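Local structure of uncharacterized protein (Kribbella flavida, 4GB5) at residues Phe45-Gly50 against Lys138-Tyr143; Gly70-Thr75 against His101-Glu106. The protein is of unknown function but belongs to the SnoaL-like family of the NTF2 clan, whose cone-shaped fold often encloses a ligand pocket or an active site. One frame throughout, in Å; residues are numbered along the deposited sequence.

Interaction 1 of 2, residues Phe45-Gly50 against Lys138-Tyr143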
ATOM      1  N   PHE A  45       1.485  -8.728  19.888  1.00 13.75           N
ATOM      2  CA  PHE A  45       1.844  -9.443  18.671  1.00 15.48           C
ATOM      3  C   PHE A  45       1.504 -10.914  18.845  1.00 15.03           C
ATOM      4  O   PHE A  45       2.033 -11.793  18.182  1.00 16.43           O
ATOM      5  CB  PHE A  45       3.349  -9.266  18.384  1.00 14.85           C
ATOM      6  CG  PHE A  45       3.748  -7.816  18.204  1.00 17.47           C
ATOM      7  CD1 PHE A  45       3.305  -7.093  17.111  1.00 27.67           C
ATOM      8  CD2 PHE A  45       4.566  -7.175  19.130  1.00 25.73           C
ATOM      9  CE1 PHE A  45       3.652  -5.747  16.942  1.00 26.46           C
ATOM     10  CE2 PHE A  45       4.905  -5.822  18.969  1.00 24.80           C
ATOM     11  CZ  PHE A  45       4.450  -5.117  17.879  1.00 24.68           C
ATOM     12  N   GLU A  46       0.608 -11.194  19.774  1.00 15.07           N
ATOM     13  CA  GLU A  46       0.308 -12.582  20.158  1.00 17.33           C
ATOM     14  C   GLU A  46      -0.096 -13.479  18.991  1.00 19.21           C
ATOM     15  O   GLU A  46       0.289 -14.647  18.934  1.00 19.44           O
ATOM     16  CB  GLU A  46      -0.776 -12.606  21.231  1.00 15.09           C
ATOM     17  CG  GLU A  46      -0.968 -13.994  21.820  1.00 17.52           C
ATOM     18  CD  GLU A  46      -1.894 -13.999  23.029  1.00 28.97           C
ATOM     19  OE1 GLU A  46      -2.680 -13.040  23.213  1.00 28.40           O
ATOM     20  OE2 GLU A  46      -1.835 -14.985  23.801  1.00 39.65           O
ATOM     21  N   SER A  47      -0.863 -12.910  18.062  0.56 17.21           N
ATOM     22  CA  SER A  47      -1.304 -13.595  16.837  0.56 16.12           C
ATOM     23  C   SER A  47      -0.142 -14.138  15.989  0.56 18.69           C
ATOM     24  O   SER A  47      -0.317 -15.068  15.194  0.56 20.75           O
ATOM     25  CB  SER A  47      -2.186 -12.662  16.007  0.56 19.45           C
ATOM     26  OG  SER A  47      -2.511 -13.233  14.746  0.56 17.53           O
ATOM     27  N   VAL A  48       1.040 -13.568  16.180  1.00 19.96           N
ATOM     28  CA  VAL A  48       2.239 -14.018  15.500  1.00 20.54           C
ATOM     29  C   VAL A  48       3.211 -14.699  16.444  1.00 23.83           C
ATOM     30  O   VAL A  48       3.814 -15.724  16.095  1.00 33.41           O
ATOM     31  CB  VAL A  48       2.976 -12.868  14.856  1.00 26.62           C
ATOM     32  CG1 VAL A  48       4.310 -13.370  14.323  1.00 24.86           C
ATOM     33  CG2 VAL A  48       2.152 -12.291  13.756  1.00 29.89           C
ATOM     34  N   THR A  49       3.390 -14.169  17.641  1.00 22.58           N
ATOM     35  CA  THR A  49       4.425 -14.772  18.512  1.00 29.32           C
ATOM     36  C   THR A  49       3.931 -15.629  19.665  1.00 32.08           C
ATOM     37  O   THR A  49       4.722 -16.358  20.282  1.00 34.31           O
ATOM     38  CB  THR A  49       5.319 -13.712  19.131  1.00 30.75           C
ATOM     39  OG1 THR A  49       4.566 -12.937  20.068  1.00 28.27           O
ATOM     40  CG2 THR A  49       5.914 -12.842  18.075  1.00 32.00           C
ATOM     41  N   GLY A  50       2.650 -15.542  19.992  1.00 31.55           N
ATOM     42  CA  GLY A  50       2.127 -16.277  21.130  1.00 27.61           C
ATOM     43  C   GLY A  50       2.417 -15.600  22.459  1.00 27.76           C
ATOM     44  O   GLY A  50       1.961 -16.061  23.509  1.00 37.21           O
ATOM     45  N   LYS A 138      -1.489  -3.493  18.012  1.00 11.62           N
ATOM     46  CA  LYS A 138      -1.944  -4.866  18.007  1.00 11.31           C
ATOM     47  C   LYS A 138      -1.963  -5.378  16.582  1.00 11.37           C
ATOM     48  O   LYS A 138      -2.624  -4.803  15.716  1.00 10.31           O
ATOM     49  CB  LYS A 138      -3.317  -5.002  18.605  1.00 11.32           C
ATOM     50  CG  LYS A 138      -3.882  -6.404  18.506  1.00 13.19           C
ATOM     51  CD  LYS A 138      -5.249  -6.466  19.152  1.00 15.23           C
ATOM     52  CE  LYS A 138      -5.913  -7.836  19.057  1.00 23.86           C
ATOM     53  NZ  LYS A 138      -7.296  -7.781  19.682  1.00 29.32           N
ATOM     54  N   LEU A 139      -1.234  -6.466  16.334  1.00 11.03           N
ATOM     55  CA  LEU A 139      -1.137  -7.042  15.051  1.00 11.19           C
ATOM     56  C   LEU A 139      -1.882  -8.363  15.066  1.00 10.32           C
ATOM     57  O   LEU A 139      -1.555  -9.215  15.864  1.00 11.98           O
ATOM     58  CB  LEU A 139       0.327  -7.292  14.734  1.00 13.02           C
ATOM     59  CG  LEU A 139       0.643  -8.158  13.524  1.00 16.55           C
ATOM     60  CD1 LEU A 139       0.138  -7.453  12.285  1.00 16.48           C
ATOM     61  CD2 LEU A 139       2.144  -8.510  13.421  1.00 18.29           C
ATOM     62  N   THR A 140      -2.842  -8.519  14.166  1.00  9.75           N
ATOM     63  CA  THR A 140      -3.586  -9.769  13.952  1.00  8.92           C
ATOM     64  C   THR A 140      -3.221 -10.300  12.556  1.00 10.61           C
ATOM     65  O   THR A 140      -3.522  -9.668  11.545  1.00 11.40           O
ATOM     66  CB  THR A 140      -5.092  -9.511  14.064  1.00 10.01           C
ATOM     67  OG1 THR A 140      -5.437  -9.028  15.370  1.00 15.29           O
ATOM     68  CG2 THR A 140      -5.868 -10.823  13.847  1.00 13.55           C
ATOM     69  N   ALA A 141      -2.571 -11.456  12.477  1.00 10.97           N
ATOM     70  CA  ALA A 141      -2.184 -12.016  11.193  1.00 11.78           C
ATOM     71  C   ALA A 141      -3.329 -12.784  10.544  1.00 10.73           C
ATOM     72  O   ALA A 141      -3.982 -13.594  11.228  1.00 14.49           O
ATOM     73  CB  ALA A 141      -1.006 -12.944  11.346  1.00 12.37           C
ATOM     74  N   SER A 142      -3.584 -12.522   9.272  1.00  8.25           N
ATOM     75  CA  SER A 142      -4.491 -13.342   8.517  1.00  9.75           C
ATOM     76  C   SER A 142      -3.769 -14.531   7.877  1.00 12.02           C
ATOM     77  O   SER A 142      -4.375 -15.575   7.661  1.00 12.85           O
ATOM     78  CB  SER A 142      -5.175 -12.477   7.468  1.00 13.53           C
ATOM     79  OG  SER A 142      -4.199 -11.945   6.652  1.00 18.25           O
ATOM     80  N   TYR A 143      -2.473 -14.373   7.613  1.00  9.84           N
ATOM     81  CA  TYR A 143      -1.693 -15.375   6.917  1.00 11.56           C
ATOM     82  C   TYR A 143      -0.213 -15.082   7.144  1.00  8.69           C
ATOM     83  O   TYR A 143       0.189 -13.930   7.294  1.00  9.03           O
ATOM     84  CB  TYR A 143      -2.002 -15.315   5.414  1.00 10.13           C
ATOM     85  CG  TYR A 143      -1.552 -16.511   4.646  1.00 14.17           C
ATOM     86  CD1 TYR A 143      -2.293 -17.684   4.695  1.00 18.73           C
ATOM     87  CD2 TYR A 143      -0.436 -16.462   3.870  1.00 17.60           C
ATOM     88  CE1 TYR A 143      -1.908 -18.815   3.971  1.00 23.90           C
ATOM     89  CE2 TYR A 143      -0.017 -17.611   3.150  1.00 19.63           C
ATOM     90  CZ  TYR A 143      -0.752 -18.748   3.210  1.00 18.55           C
ATOM     91  OH  TYR A 143      -0.383 -19.867   2.487  1.00 24.67           O
TER
HETATM   92  O   HOH W   1      -2.124 -10.315  18.365  1.00 13.92           O
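Leu139 and Ala141 meet Phe45, the N-cap residue, and Ser47 and Val48 of the short helix 46-49. The packed part is apolar. Leu139 CG is anti to the backbone N (chi1 168°), which carries it toward Val48. From there Leu139 CD2 lies 3.8 Å from Val48 CG2. Leu139 CB lies 3.8 Å from Phe45 CD1, at the edge of the ring and near the ring plane. The Phe45 and Leu139 side chains cross at about a right angle. Val48 CG2 also meets Ala141 CB at 4.0 Å, so this one methyl bridges two strand residues. Trp115, Val117 and Tyr121 of strand 114-128 continue the apolar layer next to Val48, Ala141 and Leu139.

The other side is polar and wetter. In one of its two deposited conformers, Ser47 OG accepts a hydrogen bond from Ala141 N at 2.9 Å, with an N-H...O angle of 159°. The bond may therefore not be permanent. Water 1 accepts from Ser47 N at 2.9 Å and donates to Leu139 O at 2.8 Å. It thus joins the two backbones. Phe45 O takes both Val48 N and Thr49 N, which closes the helical turn. Asp44 still pairs with Leu139 through the backbone. The chain therefore leaves strand 41-44 as a short helix lying against strand 131-145, the neighbour of 41-44 in the sheet, as part of the NTF2-like fold.

Interaction 2 of 2, residues Gly70-Thr75 against His101-Glu106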
ATOM      1  N   GLY A  70      17.502  -7.169  13.645  1.00 20.85           N
ATOM      2  CA  GLY A  70      18.884  -7.465  13.301  1.00 23.33           C
ATOM      3  C   GLY A  70      19.101  -8.798  12.597  1.00 21.80           C
ATOM      4  O   GLY A  70      20.146  -9.049  11.996  1.00 26.09           O
ATOM      5  N   ALA A  71      18.098  -9.662  12.664  1.00 17.51           N
ATOM      6  CA  ALA A  71      18.138 -10.939  11.991  1.00 17.42           C
ATOM      7  C   ALA A  71      17.896 -10.780  10.483  1.00 16.09           C
ATOM      8  O   ALA A  71      18.172 -11.718   9.739  1.00 21.20           O
ATOM      9  CB  ALA A  71      17.096 -11.832  12.557  1.00 20.38           C
ATOM     10  N   PHE A  72      17.365  -9.634  10.049  1.00 11.46           N
ATOM     11  CA  PHE A  72      16.938  -9.458   8.652  1.00 10.08           C
ATOM     12  C   PHE A  72      17.820  -8.547   7.853  1.00 12.29           C
ATOM     13  O   PHE A  72      18.218  -7.475   8.316  1.00 15.12           O
ATOM     14  CB  PHE A  72      15.512  -8.904   8.642  1.00 10.23           C
ATOM     15  CG  PHE A  72      14.559  -9.777   9.403  1.00 12.99           C
ATOM     16  CD1 PHE A  72      14.381 -11.070   9.023  1.00 12.50           C
ATOM     17  CD2 PHE A  72      13.857  -9.316  10.499  1.00 20.98           C
ATOM     18  CE1 PHE A  72      13.541 -11.920   9.702  1.00 18.97           C
ATOM     19  CE2 PHE A  72      12.986 -10.198  11.203  1.00 17.49           C
ATOM     20  CZ  PHE A  72      12.863 -11.482  10.812  1.00 16.69           C
ATOM     21  N   SER A  73      18.102  -8.941   6.612  1.00 10.02           N
ATOM     22  CA  SER A  73      18.815  -8.056   5.722  1.00 10.42           C
ATOM     23  C   SER A  73      18.032  -6.787   5.417  1.00 11.10           C
ATOM     24  O   SER A  73      18.621  -5.681   5.228  1.00 14.23           O
ATOM     25  CB  SER A  73      19.083  -8.757   4.418  1.00 14.66           C
ATOM     26  OG  SER A  73      19.978  -9.794   4.648  1.00 21.77           O
ATOM     27  N   ALA A  74      16.720  -6.943   5.293  1.00 10.02           N
ATOM     28  CA  ALA A  74      15.836  -5.846   5.015  1.00 10.30           C
ATOM     29  C   ALA A  74      14.440  -6.260   5.399  1.00  7.77           C
ATOM     30  O   ALA A  74      14.140  -7.452   5.494  1.00  8.64           O
ATOM     31  CB  ALA A  74      15.865  -5.472   3.545  1.00 12.93           C
ATOM     32  N   THR A  75      13.597  -5.268   5.605  1.00  7.23           N
ATOM     33  CA  THR A  75      12.180  -5.479   5.754  1.00  6.89           C
ATOM     34  C   THR A  75      11.424  -4.425   4.964  1.00  7.78           C
ATOM     35  O   THR A  75      11.979  -3.381   4.621  1.00  9.11           O
ATOM     36  CB  THR A  75      11.723  -5.448   7.209  1.00  7.91           C
ATOM     37  OG1 THR A  75      12.068  -4.198   7.799  1.00  8.75           O
ATOM     38  CG2 THR A  75      12.360  -6.541   8.044  1.00  9.09           C
ATOM     39  N   HIS A 101      10.019  -9.732   5.370  1.00  7.87           N
ATOM     40  CA  HIS A 101      11.272  -9.755   6.129  1.00 10.60           C
ATOM     41  C   HIS A 101      12.208 -10.742   5.416  1.00  8.33           C
ATOM     42  O   HIS A 101      11.880 -11.944   5.284  1.00  9.31           O
ATOM     43  CB  HIS A 101      11.065 -10.273   7.550  1.00  9.80           C
ATOM     44  CG  HIS A 101       9.878  -9.713   8.265  1.00 10.08           C
ATOM     45  ND1 HIS A 101       8.585 -10.116   8.000  1.00  8.24           N
ATOM     46  CD2 HIS A 101       9.788  -8.853   9.311  1.00 10.06           C
ATOM     47  CE1 HIS A 101       7.747  -9.500   8.810  1.00 10.13           C
ATOM     48  NE2 HIS A 101       8.449  -8.708   9.602  1.00 11.36           N
ATOM     49  N   TRP A 102      13.348 -10.258   4.940  1.00  9.02           N
ATOM     50  CA  TRP A 102      14.308 -11.081   4.211  1.00  8.91           C
ATOM     51  C   TRP A 102      15.451 -11.479   5.087  1.00 11.06           C
ATOM     52  O   TRP A 102      16.096 -10.628   5.694  1.00 11.34           O
ATOM     53  CB  TRP A 102      14.807 -10.332   2.993  1.00  8.71           C
ATOM     54  CG  TRP A 102      13.769 -10.213   1.873  1.00  7.99           C
ATOM     55  CD1 TRP A 102      13.493 -11.154   0.925  1.00 12.44           C
ATOM     56  CD2 TRP A 102      12.889  -9.126   1.635  1.00  8.90           C
ATOM     57  NE1 TRP A 102      12.493 -10.698   0.114  1.00 10.05           N
ATOM     58  CE2 TRP A 102      12.123  -9.449   0.512  1.00 11.66           C
ATOM     59  CE3 TRP A 102      12.689  -7.887   2.248  1.00  7.26           C
ATOM     60  CZ2 TRP A 102      11.163  -8.596   0.008  1.00  9.40           C
ATOM     61  CZ3 TRP A 102      11.747  -7.034   1.715  1.00  8.98           C
ATOM     62  CH2 TRP A 102      10.979  -7.418   0.634  1.00  9.30           C
ATOM     63  N   LEU A 103      15.706 -12.772   5.133  1.00  9.74           N
ATOM     64  CA  LEU A 103      16.858 -13.309   5.850  1.00 10.62           C
ATOM     65  C   LEU A 103      18.081 -13.237   4.965  1.00 11.90           C
ATOM     66  O   LEU A 103      17.996 -13.407   3.758  1.00 12.95           O
ATOM     67  CB  LEU A 103      16.643 -14.773   6.233  1.00 11.61           C
ATOM     68  CG  LEU A 103      15.669 -15.009   7.384  1.00 13.95           C
ATOM     69  CD1 LEU A 103      16.274 -14.505   8.679  1.00 19.85           C
ATOM     70  CD2 LEU A 103      14.316 -14.319   7.175  1.00 19.05           C
ATOM     71  N   PRO A 104      19.242 -13.028   5.572  1.00 11.79           N
ATOM     72  CA  PRO A 104      20.474 -13.098   4.790  1.00 12.94           C
ATOM     73  C   PRO A 104      20.695 -14.493   4.253  1.00 13.75           C
ATOM     74  O   PRO A 104      20.287 -15.483   4.821  1.00 14.14           O
ATOM     75  CB  PRO A 104      21.560 -12.723   5.800  1.00 16.26           C
ATOM     76  CG  PRO A 104      20.992 -13.070   7.113  1.00 21.87           C
ATOM     77  CD  PRO A 104      19.493 -12.870   7.015  1.00 14.09           C
ATOM     78  N   ALA A 105      21.399 -14.565   3.137  1.00 14.38           N
ATOM     79  CA  ALA A 105      21.763 -15.818   2.531  1.00 15.64           C
ATOM     80  C   ALA A 105      22.511 -16.760   3.467  1.00 16.76           C
ATOM     81  O   ALA A 105      22.370 -17.991   3.369  1.00 18.80           O
ATOM     82  CB  ALA A 105      22.597 -15.548   1.250  1.00 16.24           C
ATOM     83  N   GLU A 106      23.318 -16.201   4.359  1.00 16.78           N
ATOM     84  CA  GLU A 106      24.139 -17.014   5.276  1.00 17.94           C
ATOM     85  C   GLU A 106      23.200 -17.844   6.161  1.00 17.87           C
ATOM     86  O   GLU A 106      23.576 -18.932   6.647  1.00 22.46           O
ATOM     87  CB  GLU A 106      25.044 -16.101   6.141  1.00 21.75           C
ATOM     88  CG  GLU A 106      25.850 -16.838   7.244  1.00 32.29           C
ATOM     89  CD  GLU A 106      26.581 -15.894   8.214  1.00 24.10           C
ATOM     90  OE1 GLU A 106      26.420 -14.644   8.119  1.00 23.69           O
ATOM     91  OE2 GLU A 106      27.321 -16.413   9.092  1.00 39.32           O
TER
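Phe72 and His101 both have CG anti to the carbonyl carbon, at chi1 -56° and -45°, and their side chains cross obliquely. His101 CB lies over the centre of the Phe72 ring, 3.7 Å from the centroid and nearly along the ring normal. This is a CH-pi contact. The two rings lie obliquely to each other, with their planes at 49°. Leu103 lies side by side with Phe72, pointing the same way. Leu103 CD2 meets the Phe72 ring at the edge, in plane, 3.6 Å from Phe72 CE1. Phe72 is thus touched over one face by histidine and at its edge by leucine.

The backbones meet in antiparallel fashion. Trp102 N donates to Ala74 O at 3.0 Å in a nearly straight bond. Ser73 N donates to Trp102 O at 2.8 Å, the more bent of the two bonds. Thr75 and His101 form a non-hydrogen-bonded pair, with Thr75 CG2 3.7 Å from His101 CD2. The Trp102 ring projects from the other face of the sheet, where its edge runs past Ala74. At the outer end, Ser73 OG packs 3.5 Å from Pro104 CB.

Outside partners hold the polar ends: Thr75 OG1 bonds to Asp25, and His101 ND1 to Trp115 O. The Trp102 ring stacks on Tyr143 of a neighbouring subunit, so this corner is part of the trimer interface. The contact sits at the open end of the hairpin of strands 74-87 and 90-102. Helix 58-69 covers Thr75 and His101 through Phe69, strand 114-128 lies next to strand 90-102, and helix 105-108 follows.

How the interactions relate
From the N terminus, the chain first reaches 45-50, just after strand 41-44. It then runs through strand 54-56 and helix 58-69 to 70-75. Strands 74-87 and 90-102 form a hairpin, and interaction 2 closes that loop at 101-106. Strand 114-128 follows, and the chain returns along strand 131-145, where interaction 1 closes at 138-143. Interaction 2 is therefore nested inside interaction 1. Their centres are 20 Å apart and they do not touch. Both reach the same sheet: interaction 1 ties in helix 46-49, and interaction 2 joins the two strands at the open end of the hairpin. Segments of both interactions reach the subunit interface.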